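Long-range contacts in 350aa long hypothetical aspartate-semialdehyde dehydrogenase (Sulfolobus tokodaii, PDB 2EP5), which probably catalyses the NADPH-dependent reduction of malonyl-CoA to 3-oxopropanoate with release of CoA, and belongs to the aspartate-semialdehyde dehydrogenase family: residues A[110-115]-A[145-150]; A[117-122]-A[212-217]; A[127-132]-A[342-347]. All blocks are in the same frame, centred on the assembly; numbering follows the deposited sequence.

Overall arrangement
All three contacts are largely buried and lie within one chain. Contacts 1 and 2 are close neighbours, with centres about 8 Å apart, and both are rich in polar groups. They share the loop that follows strand 103-106: contact 1 sets its first part against strand 144-147 and the approach to the predicted catalytic cysteine, and contact 2 sets its later part against helix 204-215. The centre of contact 3 lies farther out, about 16 Å from the chain centre, and this contact is purely apolar. It joins the 3-10 segment 127-131 to the C-terminal helix 334-347. Lysine and arginine tips meet backbone carbonyls in the first two contacts, whereas only aliphatic carbons meet in the third.

Contact 1 (A[110-115]-A[145-150]); sequences PFRMDP and LVKNPN
Arg112 and Lys147 carry this contact between the 110-115 loop and the end of strand 144-147. Their CA atoms lie 5.6 Å apart, and their side chains cross at about a right angle, with Arg112 CG 4.0 Å from Lys147 CB. Packing is closest along Arg112. Its CG is anti to the carbonyl carbon, and the chain then runs extended to NE along the backbone of 148-150. There Arg112 NE reaches Asn148 O at 2.8 Å, but the N-H...O angle of 119° makes this a weak hydrogen bond. The guanidinium lies with one face on the peptide link between Pro149 and Asn150. Asn150 N sits 3.4 Å above the plane of the Arg112 guanidinium, over its centre. Stronger partners hold the tip: NH1 forms a salt bridge with Glu211, and NH2 bonds to Asn107 O. Lys147 bends at chi2 (-73°), and its NZ ends in a salt bridge with Glu94 and also bonds to Ser106 OG and Ala108 O. The other end of the contact is looser. Phe111 meets Leu145 only through CD2 of the leucine, 3.7 Å from Phe111 CD2, and Phe111 is partly exposed. Beyond it, the type I turn from Phe111 to Asp114 carries the loop away from the strand, and Met113 is exposed. The strand is the outermost, within this chain, of the parallel sheet of the Rossmann-type NAD-binding domain. It leads to Asn150, the N-cap of helix 151-160, directly before Cys151, the predicted acyl-thioester residue. Two like charges, Arg112 NE and Lys147 NZ, stand 6.2 Å apart in this buried place. The carboxylates of Glu211 and Glu94 probably offset them and help keep both groups charged, close to the predicted active site.

Contact 2 (A[117-122]-A[212-217]); sequences VPLINP and LTKLNG
Lys214 reaches from the last turn of helix 204-215 to the 117-122 loop. Its CB points toward the loop, and CG is anti to the backbone N (chi1 -172°). From there every torsion is close to 180°, so the chain is fully extended. Lys214 CD lies 3.8 Å from Leu119 CB and also touches CD2 of that leucine. Lys214 CE still lies beside Leu119 CB, at 4.0 Å. Lys214 NZ then ends on Val117 O at 2.5 Å, a short hydrogen bond that meets the carbonyl nearly along its C=O axis (170°). The same NZ also bonds to Arg112 O and Asp114 O, so three carbonyls of one loop grip the buried ammonium. An alanine here has no ammonium for these three carbonyls, and its loss would probably weaken the hold of the helix on the loop. The contact bridges two parts of the dehydrogenase fold. The 117-122 segment belongs to the NAD-binding domain, and helix 204-215 to the dimerisation domain. On the loop side, Pro118 and Ile120 also pair through their backbones with Lys147, on the outermost strand, within this chain, of the Rossmann-type sheet. Leu215 makes the second, apolar half. Its CG is anti to the carbonyl carbon, and CD2 comes against the loop at Leu119 and Asn121. Leu215 CD2 lies 3.5 Å from Leu119 O, and it also touches Leu119 CG and Asn121 CB. Leu119 thus has Lys214 against its CB and Leu215 against its CG, and it crosses both obliquely. The amide of Asn121 turns elsewhere, with OD1 bonded to Arg331. Just past the helix, Asn216 ND2 folds back onto Leu212 O at 2.6 Å, in the carbonyl plane on a lone pair. That oxygen also accepts from Asn216 N.

Contact 3 (A[127-132]-A[342-347]); sequences EHLELL and EVMKEL
The 3-10 segment 127-131 faces the end of the C-terminal helix 334-347, and the closest CA atoms, those of Leu129 and Met344, stand 7.9 Å apart. That gap is filled by side chains alone, with no hydrogen bond across it. Leu129 makes most of the contact. Its CB points toward the helix, and CG is anti to the carbonyl carbon (chi1 -77°). One methyl, CD1, does all the touching. Leu129 CD1 lies 3.9 Å from both Val343 CG1 and Met344 CG. Leu347, one turn on from Val343, adds a looser approach, with CD1 4.2 Å from Leu129 CD1. Leu129 crosses Val343 obliquely but Met344 at about a right angle. Met344 then serves a second leucine. Its chain runs straight through chi2 and bends at chi3 (81°), which carries Met344 CE to Leu132 CD1 at 4.0 Å. The methionine therefore meets Leu129 near its root and Leu132 at its tip. Leu347 is partly exposed, while the other four touching residues are buried. Away from this face, His128 NE2 bonds to Gly217 O, just after helix 204-215. Leu132 and Met344 also both pack on Val146 of strand 144-147, so segment 127-132 and the C-terminal helix meet over the Val146 side chain, on the outermost strand, within this chain, of the parallel sheet.

Contact 1 (A[110-115]-A[145-150])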
# COMPACT_ATOMS: atom_id res chain seq x y z
N PRO A 110 -29.36 14.39 2.00
CA PRO A 110 -30.49 15.33 2.00
C PRO A 110 -31.65 14.95 2.93
O PRO A 110 -32.07 13.80 2.97
CB PRO A 110 -30.91 15.35 0.53
CG PRO A 110 -29.60 15.14 -0.19
CD PRO A 110 -28.98 14.02 0.62
N PHE A 111 -32.13 15.93 3.69
CA PHE A 111 -33.24 15.74 4.63
C PHE A 111 -32.89 15.05 5.95
O PHE A 111 -33.71 15.04 6.87
CB PHE A 111 -34.37 14.95 3.97
CG PHE A 111 -35.07 15.69 2.86
CD1 PHE A 111 -35.82 16.82 3.13
CD2 PHE A 111 -34.96 15.24 1.54
CE1 PHE A 111 -36.47 17.51 2.10
CE2 PHE A 111 -35.61 15.92 0.51
CZ PHE A 111 -36.37 17.06 0.79
N ARG A 112 -31.69 14.48 6.06
CA ARG A 112 -31.32 13.78 7.29
C ARG A 112 -31.60 14.57 8.56
O ARG A 112 -31.95 13.99 9.59
CB ARG A 112 -29.85 13.39 7.27
CG ARG A 112 -29.52 12.12 6.53
CD ARG A 112 -28.04 11.82 6.71
NE ARG A 112 -27.51 10.83 5.79
CZ ARG A 112 -26.25 10.82 5.38
NH1 ARG A 112 -25.41 11.76 5.83
NH2 ARG A 112 -25.81 9.89 4.55
N MET A 113 -31.44 15.88 8.48
CA MET A 113 -31.65 16.73 9.64
C MET A 113 -33.00 17.47 9.62
O MET A 113 -33.21 18.41 10.39
CB MET A 113 -30.49 17.71 9.79
CG MET A 113 -29.14 17.04 10.07
SD MET A 113 -29.12 15.98 11.56
CE MET A 113 -29.19 17.22 12.89
N ASP A 114 -33.92 17.03 8.76
CA ASP A 114 -35.24 17.65 8.70
C ASP A 114 -35.98 17.18 9.94
O ASP A 114 -36.09 15.98 10.18
CB ASP A 114 -35.99 17.20 7.44
CG ASP A 114 -37.32 17.92 7.26
OD1 ASP A 114 -38.20 17.79 8.14
OD2 ASP A 114 -37.48 18.62 6.25
N PRO A 115 -36.48 18.12 10.75
CA PRO A 115 -37.23 17.88 12.00
C PRO A 115 -38.42 16.95 11.88
O PRO A 115 -38.86 16.37 12.88
CB PRO A 115 -37.65 19.28 12.42
CG PRO A 115 -36.58 20.15 11.87
CD PRO A 115 -36.35 19.56 10.50
N LEU A 145 -41.01 9.54 4.06
CA LEU A 145 -39.56 9.63 3.91
C LEU A 145 -38.85 9.32 5.23
O LEU A 145 -39.18 9.90 6.28
CB LEU A 145 -39.13 11.01 3.42
CG LEU A 145 -37.62 11.16 3.21
CD1 LEU A 145 -37.15 10.18 2.17
CD2 LEU A 145 -37.28 12.57 2.78
N VAL A 146 -37.90 8.40 5.16
CA VAL A 146 -37.11 8.00 6.33
C VAL A 146 -35.64 8.10 5.92
O VAL A 146 -35.28 7.80 4.78
CB VAL A 146 -37.42 6.54 6.77
CG1 VAL A 146 -36.56 6.16 7.97
CG2 VAL A 146 -38.91 6.42 7.13
N LYS A 147 -34.79 8.52 6.84
CA LYS A 147 -33.38 8.65 6.51
C LYS A 147 -32.46 7.86 7.41
O LYS A 147 -32.82 7.49 8.53
CB LYS A 147 -32.99 10.13 6.53
CG LYS A 147 -33.44 10.91 5.30
CD LYS A 147 -32.59 10.53 4.09
CE LYS A 147 -33.12 11.15 2.81
NZ LYS A 147 -32.12 11.11 1.72
N ASN A 148 -31.28 7.57 6.90
CA ASN A 148 -30.25 6.85 7.64
C ASN A 148 -29.08 7.82 7.71
O ASN A 148 -28.85 8.60 6.79
CB ASN A 148 -29.86 5.57 6.90
CG ASN A 148 -30.96 4.53 6.94
OD1 ASN A 148 -31.47 4.11 5.91
ND2 ASN A 148 -31.34 4.13 8.14
N PRO A 149 -28.33 7.79 8.81
CA PRO A 149 -27.19 8.70 8.96
C PRO A 149 -25.91 8.40 8.20
O PRO A 149 -25.74 7.33 7.60
CB PRO A 149 -26.97 8.71 10.47
CG PRO A 149 -27.26 7.28 10.83
CD PRO A 149 -28.52 6.99 10.03
N ASN A 150 -25.01 9.37 8.25
CA ASN A 150 -23.68 9.27 7.67
C ASN A 150 -23.05 8.01 8.27
O ASN A 150 -23.20 7.75 9.47
CB ASN A 150 -22.89 10.54 8.03
CG ASN A 150 -21.39 10.35 7.97
OD1 ASN A 150 -20.76 9.96 8.96
ND2 ASN A 150 -20.80 10.62 6.81

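Contact 2 (A[117-122]-A[212-217])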
# COMPACT_ATOMS: atom_id res chain seq x y z
N VAL A 117 -38.42 14.40 9.61
CA VAL A 117 -37.93 13.17 9.01
C VAL A 117 -37.08 12.39 10.01
O VAL A 117 -36.11 12.91 10.55
CB VAL A 117 -37.10 13.48 7.75
CG1 VAL A 117 -36.66 12.19 7.09
CG2 VAL A 117 -37.93 14.32 6.79
N PRO A 118 -37.45 11.13 10.26
CA PRO A 118 -36.69 10.30 11.21
C PRO A 118 -35.32 9.92 10.63
O PRO A 118 -35.22 9.58 9.45
CB PRO A 118 -37.57 9.07 11.39
CG PRO A 118 -38.94 9.48 10.84
CD PRO A 118 -38.58 10.38 9.70
N LEU A 119 -34.28 10.02 11.45
CA LEU A 119 -32.92 9.63 11.04
C LEU A 119 -32.70 8.36 11.84
O LEU A 119 -32.46 8.40 13.05
CB LEU A 119 -31.90 10.70 11.42
CG LEU A 119 -30.48 10.53 10.88
CD1 LEU A 119 -30.51 10.39 9.35
CD2 LEU A 119 -29.63 11.72 11.29
N ILE A 120 -32.78 7.22 11.17
CA ILE A 120 -32.68 5.95 11.86
C ILE A 120 -31.42 5.10 11.81
O ILE A 120 -30.77 4.95 10.78
CB ILE A 120 -33.85 5.02 11.45
CG1 ILE A 120 -35.19 5.73 11.65
CG2 ILE A 120 -33.82 3.73 12.28
CD1 ILE A 120 -35.44 6.18 13.08
N ASN A 121 -31.12 4.56 12.99
CA ASN A 121 -30.04 3.61 13.22
C ASN A 121 -30.83 2.72 14.18
O ASN A 121 -30.88 2.96 15.39
CB ASN A 121 -28.83 4.23 13.93
CG ASN A 121 -27.63 3.29 13.93
OD1 ASN A 121 -27.75 2.13 13.52
ND2 ASN A 121 -26.48 3.78 14.38
N PRO A 122 -31.49 1.68 13.63
CA PRO A 122 -32.33 0.69 14.32
C PRO A 122 -32.17 0.54 15.84
O PRO A 122 -33.03 0.96 16.61
CB PRO A 122 -32.03 -0.59 13.56
CG PRO A 122 -31.90 -0.10 12.16
CD PRO A 122 -31.03 1.13 12.33
N LEU A 212 -25.20 13.04 15.17
CA LEU A 212 -25.08 12.32 16.43
C LEU A 212 -26.09 12.91 17.44
O LEU A 212 -26.62 12.20 18.30
CB LEU A 212 -23.65 12.44 16.95
CG LEU A 212 -22.90 11.19 17.42
CD1 LEU A 212 -23.09 10.05 16.45
CD2 LEU A 212 -21.42 11.53 17.57
N THR A 213 -26.36 14.21 17.30
CA THR A 213 -27.30 14.91 18.16
C THR A 213 -28.74 14.41 17.98
O THR A 213 -29.51 14.31 18.94
CB THR A 213 -27.26 16.44 17.88
OG1 THR A 213 -26.13 17.01 18.56
CG2 THR A 213 -28.51 17.10 18.33
N LYS A 214 -29.10 14.09 16.74
CA LYS A 214 -30.44 13.59 16.45
C LYS A 214 -30.57 12.09 16.73
O LYS A 214 -31.59 11.64 17.23
CB LYS A 214 -30.79 13.87 14.99
CG LYS A 214 -32.23 13.57 14.63
CD LYS A 214 -32.53 14.01 13.21
CE LYS A 214 -33.98 13.79 12.84
NZ LYS A 214 -34.27 14.34 11.49
N LEU A 215 -29.53 11.33 16.41
CA LEU A 215 -29.55 9.89 16.65
C LEU A 215 -29.72 9.56 18.12
O LEU A 215 -30.39 8.59 18.48
CB LEU A 215 -28.26 9.26 16.14
CG LEU A 215 -28.10 9.27 14.62
CD1 LEU A 215 -26.68 8.88 14.25
CD2 LEU A 215 -29.14 8.33 13.99
N ASN A 216 -29.13 10.39 18.98
CA ASN A 216 -29.20 10.18 20.42
C ASN A 216 -30.30 11.00 21.08
O ASN A 216 -30.40 11.04 22.30
CB ASN A 216 -27.86 10.52 21.06
CG ASN A 216 -26.74 9.62 20.59
OD1 ASN A 216 -26.71 8.43 20.93
ND2 ASN A 216 -25.83 10.16 19.79
N GLY A 217 -31.12 11.65 20.25
CA GLY A 217 -32.19 12.47 20.77
C GLY A 217 -33.32 11.66 21.37
O GLY A 217 -33.34 10.43 21.26

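Contact 3 (A[127-132]-A[342-347])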
# COMPACT_ATOMS: atom_id res chain seq x y z
N GLU A 127 -37.59 4.09 17.96
CA GLU A 127 -38.77 4.81 18.46
C GLU A 127 -39.02 6.11 17.71
O GLU A 127 -40.15 6.59 17.63
CB GLU A 127 -38.60 5.12 19.96
CG GLU A 127 -38.37 3.91 20.84
CD GLU A 127 -36.94 3.83 21.38
OE1 GLU A 127 -35.98 3.89 20.58
OE2 GLU A 127 -36.79 3.69 22.62
N HIS A 128 -37.96 6.69 17.15
CA HIS A 128 -38.11 7.93 16.42
C HIS A 128 -39.01 7.81 15.20
O HIS A 128 -39.47 8.82 14.66
CB HIS A 128 -36.74 8.49 16.02
CG HIS A 128 -35.93 8.98 17.18
ND1 HIS A 128 -34.75 9.67 17.02
CD2 HIS A 128 -36.14 8.90 18.52
CE1 HIS A 128 -34.27 10.00 18.21
NE2 HIS A 128 -35.10 9.54 19.13
N LEU A 129 -39.28 6.58 14.77
CA LEU A 129 -40.15 6.35 13.61
C LEU A 129 -41.56 6.90 13.83
O LEU A 129 -42.32 7.08 12.88
CB LEU A 129 -40.22 4.85 13.29
CG LEU A 129 -39.00 4.26 12.57
CD1 LEU A 129 -39.09 2.74 12.51
CD2 LEU A 129 -38.93 4.85 11.17
N GLU A 130 -41.90 7.16 15.09
CA GLU A 130 -43.21 7.70 15.41
C GLU A 130 -43.43 9.03 14.70
O GLU A 130 -44.57 9.47 14.54
CB GLU A 130 -43.36 7.89 16.92
CG GLU A 130 -43.25 6.61 17.72
CD GLU A 130 -44.16 6.61 18.92
OE1 GLU A 130 -45.39 6.69 18.72
OE2 GLU A 130 -43.66 6.53 20.07
N LEU A 131 -42.34 9.67 14.28
CA LEU A 131 -42.43 10.94 13.58
C LEU A 131 -43.24 10.76 12.32
O LEU A 131 -43.82 11.71 11.80
CB LEU A 131 -41.05 11.47 13.19
CG LEU A 131 -40.23 12.25 14.21
CD1 LEU A 131 -38.92 12.71 13.56
CD2 LEU A 131 -41.01 13.46 14.72
N LEU A 132 -43.28 9.53 11.81
CA LEU A 132 -44.01 9.24 10.59
C LEU A 132 -45.51 9.48 10.71
O LEU A 132 -46.19 9.69 9.71
CB LEU A 132 -43.75 7.79 10.15
CG LEU A 132 -42.32 7.51 9.65
CD1 LEU A 132 -42.19 6.04 9.24
CD2 LEU A 132 -42.00 8.43 8.48
N GLU A 342 -36.84 -3.55 7.82
CA GLU A 342 -37.31 -4.69 8.60
C GLU A 342 -38.05 -4.19 9.86
O GLU A 342 -39.13 -4.68 10.19
CB GLU A 342 -36.14 -5.59 9.00
CG GLU A 342 -35.20 -5.92 7.85
CD GLU A 342 -34.15 -6.97 8.20
OE1 GLU A 342 -33.78 -7.08 9.39
OE2 GLU A 342 -33.69 -7.67 7.28
N VAL A 343 -37.46 -3.22 10.54
CA VAL A 343 -38.08 -2.67 11.74
C VAL A 343 -39.46 -2.07 11.43
O VAL A 343 -40.42 -2.29 12.17
CB VAL A 343 -37.19 -1.56 12.37
CG1 VAL A 343 -37.95 -0.85 13.48
CG2 VAL A 343 -35.90 -2.17 12.91
N MET A 344 -39.53 -1.30 10.35
CA MET A 344 -40.78 -0.66 9.94
C MET A 344 -41.88 -1.69 9.72
O MET A 344 -43.02 -1.48 10.12
CB MET A 344 -40.55 0.16 8.66
CG MET A 344 -39.73 1.43 8.85
SD MET A 344 -39.30 2.24 7.29
CE MET A 344 -40.80 3.15 6.93
N LYS A 345 -41.53 -2.81 9.10
CA LYS A 345 -42.51 -3.87 8.87
C LYS A 345 -42.93 -4.41 10.24
O LYS A 345 -44.12 -4.59 10.52
CB LYS A 345 -41.91 -4.98 8.01
CG LYS A 345 -42.83 -6.19 7.80
CD LYS A 345 -44.10 -5.81 7.05
CE LYS A 345 -45.04 -7.01 6.90
NZ LYS A 345 -46.27 -6.68 6.13
N GLU A 346 -41.94 -4.65 11.09
CA GLU A 346 -42.18 -5.16 12.44
C GLU A 346 -43.10 -4.25 13.27
O GLU A 346 -43.89 -4.73 14.08
CB GLU A 346 -40.84 -5.33 13.16
CG GLU A 346 -40.92 -5.75 14.63
CD GLU A 346 -41.61 -7.09 14.80
OE1 GLU A 346 -41.49 -7.93 13.88
OE2 GLU A 346 -42.25 -7.31 15.85
N LEU A 347 -42.99 -2.94 13.06
CA LEU A 347 -43.81 -1.99 13.81
C LEU A 347 -45.13 -1.61 13.14
O LEU A 347 -45.93 -0.87 13.71
CB LEU A 347 -42.99 -0.74 14.11
CG LEU A 347 -41.75 -0.99 14.97
CD1 LEU A 347 -41.03 0.31 15.28
CD2 LEU A 347 -42.18 -1.69 16.25